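YdhT protein (Bacillus subtilis, PDB 3CBW) catalyses the random internal hydrolysis of beta-1,4-mannosidic linkages in mannan, galactomannan and glucomannan. Local coordinates at residues 170-175 and 273-278; 179-184 and 228-233; 249-254 and 309-314. The protein carries 3 engineered substitutions. All coordinates share one frame; numbering follows the deposited sequence.

Overall arrangement
The three contacts go from the middle of the barrel outward. Contact 1 is fully buried and joins strands 169-172 and 271-278 by a charged network. Contact 2, partly buried, its centre about 15 Å from that of the chain, ties two loops that follow strands 169-172 and 220-224 by a paired salt bridge. Contact 3, equally far from the centre but at the surface, swaps charge for aromatic rings and sets strand 245-252 against the loop after strand 301-306. Contacts 1 and 3 share one sheet, in which 245-252 and 271-278 are neighbours: Tyr-251 bonds to Glu-275 and Asp-249 to Thr-274. Contact 2 joins contact 1 through Trp-184 and His-175, and contact 3 through Ala-228 and Asn-229.

Contact 1 of 3, residues 170-175 and 273-278; sequences LFRPLH and FTEVGP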
loop_
_atom_site.group_PDB
_atom_site.type_symbol
_atom_site.label_atom_id
_atom_site.label_comp_id
_atom_site.label_asym_id
_atom_site.label_seq_id
_atom_site.Cartn_x
_atom_site.Cartn_y
_atom_site.Cartn_z
ATOM N N LEU A 170 -1.093 1.998 7.169
ATOM C CA LEU A 170 -1.200 0.945 6.171
ATOM C C LEU A 170 0.176 0.838 5.517
ATOM O O LEU A 170 0.585 1.724 4.766
ATOM C CB LEU A 170 -2.262 1.326 5.147
ATOM C CG LEU A 170 -3.699 1.408 5.663
ATOM C CD1 LEU A 170 -4.628 2.097 4.663
ATOM C CD2 LEU A 170 -4.232 0.025 6.026
ATOM N N PHE A 171 0.895 -0.239 5.829
ATOM C CA PHE A 171 2.296 -0.393 5.403
ATOM C C PHE A 171 2.342 -1.433 4.303
ATOM O O PHE A 171 1.962 -2.594 4.514
ATOM C CB PHE A 171 3.160 -0.805 6.592
ATOM C CG PHE A 171 4.624 -0.893 6.284
ATOM C CD1 PHE A 171 5.324 0.228 5.861
ATOM C CD2 PHE A 171 5.316 -2.085 6.466
ATOM C CE1 PHE A 171 6.679 0.165 5.585
ATOM C CE2 PHE A 171 6.685 -2.159 6.210
ATOM C CZ PHE A 171 7.373 -1.033 5.763
ATOM N N ARG A 172 2.757 -1.000 3.118
ATOM C CA ARG A 172 2.639 -1.824 1.924
ATOM C C ARG A 172 4.010 -1.975 1.261
ATOM O O ARG A 172 4.296 -1.299 0.285
ATOM C CB ARG A 172 1.621 -1.177 0.975
ATOM C CG ARG A 172 1.326 -1.973 -0.291
ATOM C CD ARG A 172 0.220 -1.301 -1.090
ATOM N NE ARG A 172 0.591 0.002 -1.642
ATOM C CZ ARG A 172 0.991 0.227 -2.885
ATOM N NH1 ARG A 172 1.093 -0.762 -3.759
ATOM N NH2 ARG A 172 1.292 1.451 -3.262
ATOM N N PRO A 173 4.853 -2.881 1.787
ATOM C CA PRO A 173 6.202 -3.080 1.258
ATOM C C PRO A 173 6.226 -4.098 0.116
ATOM O O PRO A 173 5.364 -4.983 0.045
ATOM C CB PRO A 173 6.940 -3.662 2.452
ATOM C CG PRO A 173 5.896 -4.524 3.131
ATOM C CD PRO A 173 4.591 -3.753 2.955
ATOM N N LEU A 174 7.225 -3.991 -0.760
ATOM C CA LEU A 174 7.527 -5.058 -1.727
ATOM C C LEU A 174 6.331 -5.384 -2.612
ATOM O O LEU A 174 6.005 -6.549 -2.856
ATOM C CB LEU A 174 8.021 -6.313 -1.008
ATOM C CG LEU A 174 9.225 -6.166 -0.082
ATOM C CD1 LEU A 174 9.461 -7.487 0.618
ATOM C CD2 LEU A 174 10.470 -5.725 -0.832
ATOM N N HIS A 175 5.707 -4.332 -3.136
ATOM C CA HIS A 175 4.495 -4.469 -3.938
ATOM C C HIS A 175 4.799 -4.908 -5.372
ATOM O O HIS A 175 5.943 -4.828 -5.842
ATOM C CB HIS A 175 3.722 -3.149 -3.914
ATOM C CG HIS A 175 4.451 -1.997 -4.523
ATOM N ND1 HIS A 175 5.655 -1.515 -4.039
ATOM C CD2 HIS A 175 4.094 -1.176 -5.540
ATOM C CE1 HIS A 175 6.023 -0.477 -4.772
ATOM N NE2 HIS A 175 5.087 -0.239 -5.676
ATOM N N PHE A 273 -8.180 -2.335 -3.374
ATOM C CA PHE A 273 -7.459 -1.904 -4.571
ATOM C C PHE A 273 -6.347 -0.963 -4.141
ATOM O O PHE A 273 -6.552 0.234 -3.925
ATOM C CB PHE A 273 -8.405 -1.261 -5.591
ATOM C CG PHE A 273 -9.177 -2.280 -6.378
ATOM C CD1 PHE A 273 -8.518 -3.078 -7.309
ATOM C CD2 PHE A 273 -10.517 -2.511 -6.146
ATOM C CE1 PHE A 273 -9.187 -4.063 -8.015
ATOM C CE2 PHE A 273 -11.202 -3.494 -6.870
ATOM C CZ PHE A 273 -10.524 -4.274 -7.792
ATOM N N THR A 274 -5.181 -1.557 -3.922
ATOM C CA THR A 274 -4.089 -0.908 -3.223
ATOM C C THR A 274 -3.374 0.152 -4.059
ATOM O O THR A 274 -2.685 0.998 -3.499
ATOM C CB THR A 274 -3.130 -1.971 -2.681
ATOM O OG1 THR A 274 -2.882 -2.943 -3.699
ATOM C CG2 THR A 274 -3.753 -2.673 -1.487
ATOM N N GLU A 275 -3.536 0.090 -5.382
ATOM C CA GLU A 275 -3.213 1.172 -6.332
ATOM C C GLU A 275 -4.215 1.078 -7.449
ATOM O O GLU A 275 -4.616 -0.021 -7.855
ATOM C CB GLU A 275 -1.844 1.027 -6.974
ATOM C CG GLU A 275 -0.717 1.316 -6.067
ATOM C CD GLU A 275 0.627 1.531 -6.778
ATOM O OE1 GLU A 275 0.695 1.879 -7.977
ATOM O OE2 GLU A 275 1.642 1.348 -6.117
ATOM N N VAL A 276 -4.646 2.219 -7.960
ATOM C CA VAL A 276 -5.519 2.232 -9.134
ATOM C C VAL A 276 -5.177 3.421 -10.009
ATOM O O VAL A 276 -4.801 4.485 -9.522
ATOM C CB VAL A 276 -7.049 2.229 -8.769
ATOM C CG1 VAL A 276 -7.423 3.363 -7.891
ATOM C CG2 VAL A 276 -7.931 2.278 -10.015
ATOM N N GLY A 277 -5.302 3.226 -11.310
ATOM C CA GLY A 277 -5.316 4.346 -12.225
ATOM C C GLY A 277 -5.473 3.886 -13.650
ATOM O O GLY A 277 -5.457 2.686 -13.943
ATOM N N PRO A 278 -5.634 4.851 -14.562
ATOM C CA PRO A 278 -5.686 4.546 -15.978
ATOM C C PRO A 278 -4.397 3.918 -16.489
ATOM O O PRO A 278 -3.296 4.328 -16.103
ATOM C CB PRO A 278 -5.919 5.915 -16.634
ATOM C CG PRO A 278 -5.620 6.920 -15.611
ATOM C CD PRO A 278 -5.816 6.284 -14.278
HETATM O O HOH W 1 3.997 1.784 -7.273
#
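Arg-172 reaches across the barrel interior and holds Glu-275 end-on, with both terminal nitrogens on a single oxygen. Arg-172 NH2 makes the shorter, straighter bond of this salt bridge, 2.9 Å to Glu-275 OE2 at 155°, while Arg-172 NH1 lies 3.2 Å from the same oxygen at a more bent 137°. Both come from the anti side, somewhat out of the carboxylate plane, though OE2 lies close to the guanidinium plane; the two planes stand 86° apart. The arginine chain gets there by running extended from the backbone and bending at chi3. A water adds a third donor to OE2: it donates to Glu-275 OE2 over 2.7 Å and lies 2.8 Å from His-175 NE2. The imidazole itself also leans on the acid, His-175 CD2 3.6 Å from Glu-275 OE2. The other oxygen, OE1, is taken by the hydroxyl of Tyr-251.

Second partners fix the arginine in turn. NH1 also pairs with Asp-249, NE is bonded to Gln-110, and Thr-274 O lies 3.8 Å above the guanidinium plane. Thr-274 OG1 is bonded to Asp-249 as well, so one aspartate serves both segments. An acid on the seventh strand, facing His-175 and Glu-176 just beyond the fourth, is characteristic of the active site of a GH26 (beta/alpha)8 barrel, in which Glu-275 is probably the nucleophile and His-175 probably keeps it in position.

Contact 2 of 3, residues 179-184 and 228-233; sequences GEWFWW and ANRDFK
Arg-230 carries the whole contact from its side, meeting Gly-179, Glu-180 and Trp-181, and the residues before and after it shape the loop it stands on. At the start, Ala-228 offers its carbonyl to the ammonium of Lys-233, 3.0 Å from Ala-228 O to Lys-233 NZ. Asn-229 follows; its amide ND2 is bonded to Tyr-251 O on strand 245-252, and its own carbonyl turns back to the next side chain, with Asn-229 O 2.9 Å from Arg-230 NH1.

Arg-230 then bends at chi2 (-68°), which swings its guanidinium round to the acid. The grip on Glu-180 is side-on, one nitrogen to each oxygen: Arg-230 NE to Glu-180 OE1 at 2.8 Å, and Arg-230 NH2 to Glu-180 OE2 at 2.9 Å, the latter nearly straight at 169°. Both oxygens use their syn lone pairs, and the two flat groups are almost coplanar. Trp-181 comes edge-on to a face of the same guanidinium, planes 85° apart, with CZ3 3.7 Å from Arg-230 NH2. Lower down, Arg-230 CG packs 4.0 Å from Gly-179 CA, and that glycine also lies against a face of the Trp-181 ring, where a side chain would collide with it.

Farther on, Asp-231 bonds through its backbone to Asn-190 and Asn-178. Lys-233 closes the loop, its NZ 2.8 Å from Arg-230 O and also bonded to Asn-259. Trp-181 NE1 is hydrogen-bonded to Glu-176, the probable proton donor. The contact joins the loops after the fourth and fifth strands at the C-terminal mouth of the (beta/alpha)8 barrel, beside a tryptophan that probably binds the mannan chain.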
loop_
_atom_site.group_PDB
_atom_site.type_symbol
_atom_site.label_atom_id
_atom_site.label_comp_id
_atom_site.label_asym_id
_atom_site.label_seq_id
_atom_site.Cartn_x
_atom_site.Cartn_y
_atom_site.Cartn_z
ATOM N N GLY A 179 5.178 -8.768 -10.831
ATOM C CA GLY A 179 5.674 -8.040 -11.991
ATOM C C GLY A 179 7.169 -8.249 -12.142
ATOM O O GLY A 179 7.840 -8.785 -11.252
ATOM N N GLU A 180 7.694 -7.778 -13.264
ATOM C CA GLU A 180 9.075 -8.042 -13.636
ATOM C C GLU A 180 9.908 -6.770 -13.659
ATOM O O GLU A 180 11.029 -6.773 -14.163
ATOM C CB GLU A 180 9.135 -8.811 -14.974
ATOM C CG GLU A 180 8.727 -8.016 -16.225
ATOM C CD GLU A 180 7.220 -7.908 -16.466
ATOM O OE1 GLU A 180 6.400 -8.455 -15.696
ATOM O OE2 GLU A 180 6.848 -7.253 -17.456
ATOM N N TRP A 181 9.377 -5.687 -13.097
ATOM C CA TRP A 181 10.054 -4.389 -13.125
ATOM C C TRP A 181 10.893 -4.104 -11.864
ATOM O O TRP A 181 12.062 -3.727 -11.985
ATOM C CB TRP A 181 9.071 -3.259 -13.467
ATOM C CG TRP A 181 7.744 -3.335 -12.777
ATOM C CD1 TRP A 181 7.400 -2.727 -11.599
ATOM C CD2 TRP A 181 6.578 -4.038 -13.223
ATOM N NE1 TRP A 181 6.096 -3.011 -11.281
ATOM C CE2 TRP A 181 5.566 -3.808 -12.261
ATOM C CE3 TRP A 181 6.281 -4.824 -14.348
ATOM C CZ2 TRP A 181 4.290 -4.346 -12.378
ATOM C CZ3 TRP A 181 5.006 -5.360 -14.465
ATOM C CH2 TRP A 181 4.023 -5.122 -13.479
ATOM N N PHE A 182 10.346 -4.314 -10.669
ATOM C CA PHE A 182 11.107 -4.050 -9.437
ATOM C C PHE A 182 12.103 -5.164 -9.139
ATOM O O PHE A 182 11.858 -6.331 -9.434
ATOM C CB PHE A 182 10.171 -3.885 -8.245
ATOM C CG PHE A 182 9.221 -2.716 -8.357
ATOM C CD1 PHE A 182 9.687 -1.440 -8.670
ATOM C CD2 PHE A 182 7.870 -2.887 -8.089
ATOM C CE1 PHE A 182 8.805 -0.351 -8.748
ATOM C CE2 PHE A 182 6.986 -1.814 -8.158
ATOM C CZ PHE A 182 7.457 -0.551 -8.480
ATOM N N TRP A 183 13.214 -4.801 -8.506
ATOM C CA TRP A 183 14.273 -5.777 -8.253
ATOM C C TRP A 183 13.817 -6.962 -7.391
ATOM O O TRP A 183 14.372 -8.058 -7.498
ATOM C CB TRP A 183 15.505 -5.106 -7.642
ATOM C CG TRP A 183 15.301 -4.477 -6.282
ATOM C CD1 TRP A 183 15.031 -3.162 -6.024
ATOM C CD2 TRP A 183 15.377 -5.127 -5.000
ATOM N NE1 TRP A 183 14.934 -2.948 -4.665
ATOM C CE2 TRP A 183 15.142 -4.133 -4.015
ATOM C CE3 TRP A 183 15.615 -6.445 -4.584
ATOM C CZ2 TRP A 183 15.115 -4.424 -2.649
ATOM C CZ3 TRP A 183 15.598 -6.729 -3.209
ATOM C CH2 TRP A 183 15.357 -5.718 -2.271
ATOM N N TRP A 184 12.818 -6.749 -6.535
ATOM C CA TRP A 184 12.368 -7.793 -5.616
ATOM C C TRP A 184 11.373 -8.782 -6.233
ATOM O O TRP A 184 10.980 -9.755 -5.585
ATOM C CB TRP A 184 11.772 -7.164 -4.355
ATOM C CG TRP A 184 10.602 -6.242 -4.617
ATOM C CD1 TRP A 184 9.286 -6.603 -4.807
ATOM C CD2 TRP A 184 10.642 -4.811 -4.663
ATOM N NE1 TRP A 184 8.522 -5.476 -4.990
ATOM C CE2 TRP A 184 9.323 -4.365 -4.902
ATOM C CE3 TRP A 184 11.674 -3.862 -4.554
ATOM C CZ2 TRP A 184 8.999 -3.009 -5.006
ATOM C CZ3 TRP A 184 11.358 -2.520 -4.680
ATOM C CH2 TRP A 184 10.025 -2.106 -4.905
ATOM N N ALA A 228 -2.321 -6.643 -10.710
ATOM C CA ALA A 228 -3.473 -7.283 -11.352
ATOM C C ALA A 228 -3.188 -7.810 -12.749
ATOM O O ALA A 228 -3.898 -8.685 -13.235
ATOM C CB ALA A 228 -4.639 -6.319 -11.411
ATOM N N ASN A 229 -2.168 -7.264 -13.403
ATOM C CA ASN A 229 -1.914 -7.570 -14.800
ATOM C C ASN A 229 -0.814 -8.594 -15.022
ATOM O O ASN A 229 -0.292 -8.703 -16.126
ATOM C CB ASN A 229 -1.628 -6.274 -15.582
ATOM C CG ASN A 229 -2.811 -5.311 -15.590
ATOM O OD1 ASN A 229 -3.960 -5.713 -15.393
ATOM N ND2 ASN A 229 -2.531 -4.031 -15.815
ATOM N N ARG A 230 -0.495 -9.359 -13.985
ATOM C CA ARG A 230 0.455 -10.462 -14.094
ATOM C C ARG A 230 -0.074 -11.673 -13.344
ATOM O O ARG A 230 -0.929 -11.545 -12.464
ATOM C CB ARG A 230 1.822 -10.047 -13.539
ATOM C CG ARG A 230 2.514 -8.930 -14.320
ATOM C CD ARG A 230 2.932 -9.395 -15.708
ATOM N NE ARG A 230 3.733 -8.398 -16.420
ATOM C CZ ARG A 230 3.234 -7.415 -17.165
ATOM N NH1 ARG A 230 1.918 -7.264 -17.314
ATOM N NH2 ARG A 230 4.062 -6.582 -17.781
ATOM N N ASP A 231 0.436 -12.848 -13.698
ATOM C CA ASP A 231 0.026 -14.094 -13.065
ATOM C C ASP A 231 0.569 -14.211 -11.642
ATOM O O ASP A 231 1.294 -13.331 -11.164
ATOM C CB ASP A 231 0.527 -15.289 -13.898
ATOM C CG ASP A 231 -0.044 -15.319 -15.307
ATOM O OD1 ASP A 231 -1.132 -14.753 -15.546
ATOM O OD2 ASP A 231 0.608 -15.945 -16.173
ATOM N N PHE A 232 0.198 -15.298 -10.969
ATOM C CA PHE A 232 0.799 -15.713 -9.703
ATOM C C PHE A 232 0.432 -14.813 -8.540
ATOM O O PHE A 232 1.260 -14.561 -7.667
ATOM C CB PHE A 232 2.331 -15.840 -9.810
ATOM C CG PHE A 232 2.802 -16.474 -11.091
ATOM C CD1 PHE A 232 2.368 -17.740 -11.466
ATOM C CD2 PHE A 232 3.669 -15.786 -11.929
ATOM C CE1 PHE A 232 2.795 -18.310 -12.669
ATOM C CE2 PHE A 232 4.101 -16.343 -13.120
ATOM C CZ PHE A 232 3.662 -17.602 -13.496
ATOM N N LYS A 233 -0.810 -14.351 -8.503
ATOM C CA LYS A 233 -1.208 -13.400 -7.471
ATOM C C LYS A 233 -1.088 -13.955 -6.071
ATOM O O LYS A 233 -0.806 -13.200 -5.151
ATOM C CB LYS A 233 -2.647 -12.935 -7.660
ATOM C CG LYS A 233 -2.839 -11.736 -8.535
ATOM C CD LYS A 233 -3.293 -12.168 -9.879
ATOM C CE LYS A 233 -3.628 -11.004 -10.779
ATOM N NZ LYS A 233 -3.696 -11.496 -12.164
#

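Contact 3 of 3, residues 249-254 and 309-314; sequences DAYFQD and DEWSAA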
loop_
_atom_site.group_PDB
_atom_site.type_symbol
_atom_site.label_atom_id
_atom_site.label_comp_id
_atom_site.label_asym_id
_atom_site.label_seq_id
_atom_site.Cartn_x
_atom_site.Cartn_y
_atom_site.Cartn_z
ATOM N N ASP A 249 -2.761 -3.974 -7.114
ATOM C CA ASP A 249 -2.360 -2.790 -7.856
ATOM C C ASP A 249 -2.876 -2.967 -9.288
ATOM O O ASP A 249 -2.451 -3.879 -9.996
ATOM C CB ASP A 249 -0.844 -2.641 -7.857
ATOM C CG ASP A 249 -0.283 -2.177 -6.510
ATOM O OD1 ASP A 249 -0.993 -2.236 -5.486
ATOM O OD2 ASP A 249 0.887 -1.726 -6.490
ATOM N N ALA A 250 -3.807 -2.108 -9.693
ATOM C CA ALA A 250 -4.587 -2.298 -10.922
ATOM C C ALA A 250 -4.554 -1.039 -11.774
ATOM O O ALA A 250 -5.124 -0.015 -11.396
ATOM C CB ALA A 250 -6.042 -2.674 -10.583
ATOM N N TYR A 251 -3.860 -1.125 -12.900
ATOM C CA TYR A 251 -3.871 -0.057 -13.893
ATOM C C TYR A 251 -4.522 -0.628 -15.132
ATOM O O TYR A 251 -4.085 -1.638 -15.654
ATOM C CB TYR A 251 -2.458 0.467 -14.172
ATOM C CG TYR A 251 -1.918 1.234 -12.991
ATOM C CD1 TYR A 251 -2.074 2.619 -12.898
ATOM C CD2 TYR A 251 -1.311 0.564 -11.924
ATOM C CE1 TYR A 251 -1.609 3.325 -11.783
ATOM C CE2 TYR A 251 -0.841 1.263 -10.803
ATOM C CZ TYR A 251 -0.996 2.637 -10.745
ATOM O OH TYR A 251 -0.551 3.348 -9.658
ATOM N N PHE A 252 -5.598 0.000 -15.583
ATOM C CA PHE A 252 -6.486 -0.654 -16.525
ATOM C C PHE A 252 -7.277 0.376 -17.302
ATOM O O PHE A 252 -7.378 1.552 -16.912
ATOM C CB PHE A 252 -7.458 -1.562 -15.762
ATOM C CG PHE A 252 -8.208 -0.844 -14.681
ATOM C CD1 PHE A 252 -9.384 -0.147 -14.962
ATOM C CD2 PHE A 252 -7.720 -0.833 -13.382
ATOM C CE1 PHE A 252 -10.065 0.535 -13.960
ATOM C CE2 PHE A 252 -8.393 -0.159 -12.383
ATOM C CZ PHE A 252 -9.568 0.521 -12.668
ATOM N N GLN A 253 -7.863 -0.089 -18.395
ATOM C CA GLN A 253 -8.908 0.676 -19.055
ATOM C C GLN A 253 -10.299 0.138 -18.717
ATOM O O GLN A 253 -11.260 0.910 -18.624
ATOM C CB GLN A 253 -8.679 0.716 -20.563
ATOM C CG GLN A 253 -9.721 1.527 -21.357
ATOM C CD GLN A 253 -10.036 2.903 -20.769
ATOM O OE1 GLN A 253 -11.207 3.270 -20.621
ATOM N NE2 GLN A 253 -8.999 3.668 -20.435
ATOM N N ASP A 254 -10.390 -1.173 -18.534
ATOM C CA ASP A 254 -11.646 -1.864 -18.272
ATOM C C ASP A 254 -11.716 -2.216 -16.792
ATOM O O ASP A 254 -11.053 -3.155 -16.334
ATOM C CB ASP A 254 -11.700 -3.134 -19.124
ATOM C CG ASP A 254 -12.983 -3.926 -18.950
ATOM O OD1 ASP A 254 -13.839 -3.566 -18.119
ATOM O OD2 ASP A 254 -13.123 -4.933 -19.675
ATOM N N ASP A 309 -0.779 12.707 -10.084
ATOM C CA ASP A 309 -0.449 13.187 -11.430
ATOM C C ASP A 309 -1.543 12.823 -12.443
ATOM O O ASP A 309 -2.717 13.042 -12.157
ATOM C CB ASP A 309 0.948 12.703 -11.841
ATOM C CG ASP A 309 2.041 13.192 -10.891
ATOM O OD1 ASP A 309 1.821 14.183 -10.157
ATOM O OD2 ASP A 309 3.127 12.583 -10.885
ATOM N N GLU A 310 -1.181 12.272 -13.601
ATOM C CA GLU A 310 -2.175 12.000 -14.654
ATOM C C GLU A 310 -3.172 10.881 -14.309
ATOM O O GLU A 310 -4.211 10.744 -14.967
ATOM C CB GLU A 310 -1.500 11.741 -16.012
ATOM C CG GLU A 310 -0.589 10.525 -16.054
ATOM C CD GLU A 310 0.876 10.861 -15.786
ATOM O OE1 GLU A 310 1.743 10.174 -16.370
ATOM O OE2 GLU A 310 1.163 11.809 -15.014
ATOM N N TRP A 311 -2.848 10.092 -13.282
ATOM C CA TRP A 311 -3.720 9.024 -12.794
ATOM C C TRP A 311 -4.756 9.526 -11.787
ATOM O O TRP A 311 -5.659 8.785 -11.393
ATOM C CB TRP A 311 -2.896 7.909 -12.131
ATOM C CG TRP A 311 -1.927 7.220 -13.046
ATOM C CD1 TRP A 311 -2.196 6.205 -13.917
ATOM C CD2 TRP A 311 -0.528 7.492 -13.165
ATOM N NE1 TRP A 311 -1.050 5.831 -14.583
ATOM C CE2 TRP A 311 -0.012 6.610 -14.141
ATOM C CE3 TRP A 311 0.340 8.405 -12.549
ATOM C CZ2 TRP A 311 1.341 6.610 -14.512
ATOM C CZ3 TRP A 311 1.685 8.408 -12.925
ATOM C CH2 TRP A 311 2.168 7.514 -13.893
ATOM N N SER A 312 -4.610 10.780 -11.352
ATOM C CA SER A 312 -5.398 11.325 -10.248
ATOM C C SER A 312 -6.889 11.327 -10.511
ATOM O O SER A 312 -7.335 11.638 -11.616
ATOM C CB SER A 312 -4.956 12.757 -9.940
ATOM O OG SER A 312 -5.839 13.393 -9.024
ATOM N N ALA A 313 -7.666 11.028 -9.476
ATOM C CA ALA A 313 -9.113 11.183 -9.565
ATOM C C ALA A 313 -9.474 12.613 -9.963
ATOM O O ALA A 313 -10.414 12.825 -10.717
ATOM C CB ALA A 313 -9.766 10.830 -8.245
ATOM N N ALA A 314 -8.711 13.594 -9.473
ATOM C CA ALA A 314 -9.057 15.000 -9.692
ATOM C C ALA A 314 -9.087 15.413 -11.163
ATOM O O ALA A 314 -9.863 16.297 -11.539
ATOM C CB ALA A 314 -8.131 15.920 -8.904
#
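Tyr-251 drives one edge of its ring at a face of Trp-311, an offset edge-to-face (T-shaped) pair. With CG opposite its carbonyl carbon (chi1 -70°), the tyrosine lays its ring across to the indole. The touching edge is CD1 and CE1, and it lands on the five-membered ring: Tyr-251 CE1 is 3.6 Å from Trp-311 CD1, and Tyr-251 CD1 is 3.8 Å from Trp-311 NE1. The planes stand at 77° and the centroids, phenol ring to five-membered ring, are 5.1 Å apart. The contact is thus one of apolar surface and aromatic CH groups.

Around this pair lies a second shell. Against the indole face that looks away from the tyrosine, Glu-310 CG sits 4.1 Å above the ring plane, so the indole is sandwiched, and it also packs on Pro-278. The phenol ring touches Trp-307, and its hydroxyl is committed to Glu-275. With an alanine here instead of Trp-311, the CD1-CE1 edge of Tyr-251 would probably lose the wall it leans on, and the ring would be less firmly set for its bond to Glu-275.

Farther out, the loop holds its own shape. Ser-312 N bonds back to Asp-309 O at 3.1 Å, and Ser-312 OG accepts from Ala-314 N at 2.9 Å in an ST turn, while also bonding to Glu-58. Tyr-287 reaches Trp-311 O. Tyr-251 itself stands near the end of strand 245-252, between Ala-250 and Phe-252, whose backbones bond to strand 271-278. The arrangement belongs to the rim of a GH26 (beta/alpha)8 barrel, where Tyr-251 and Trp-307 probably line the substrate-binding cleft.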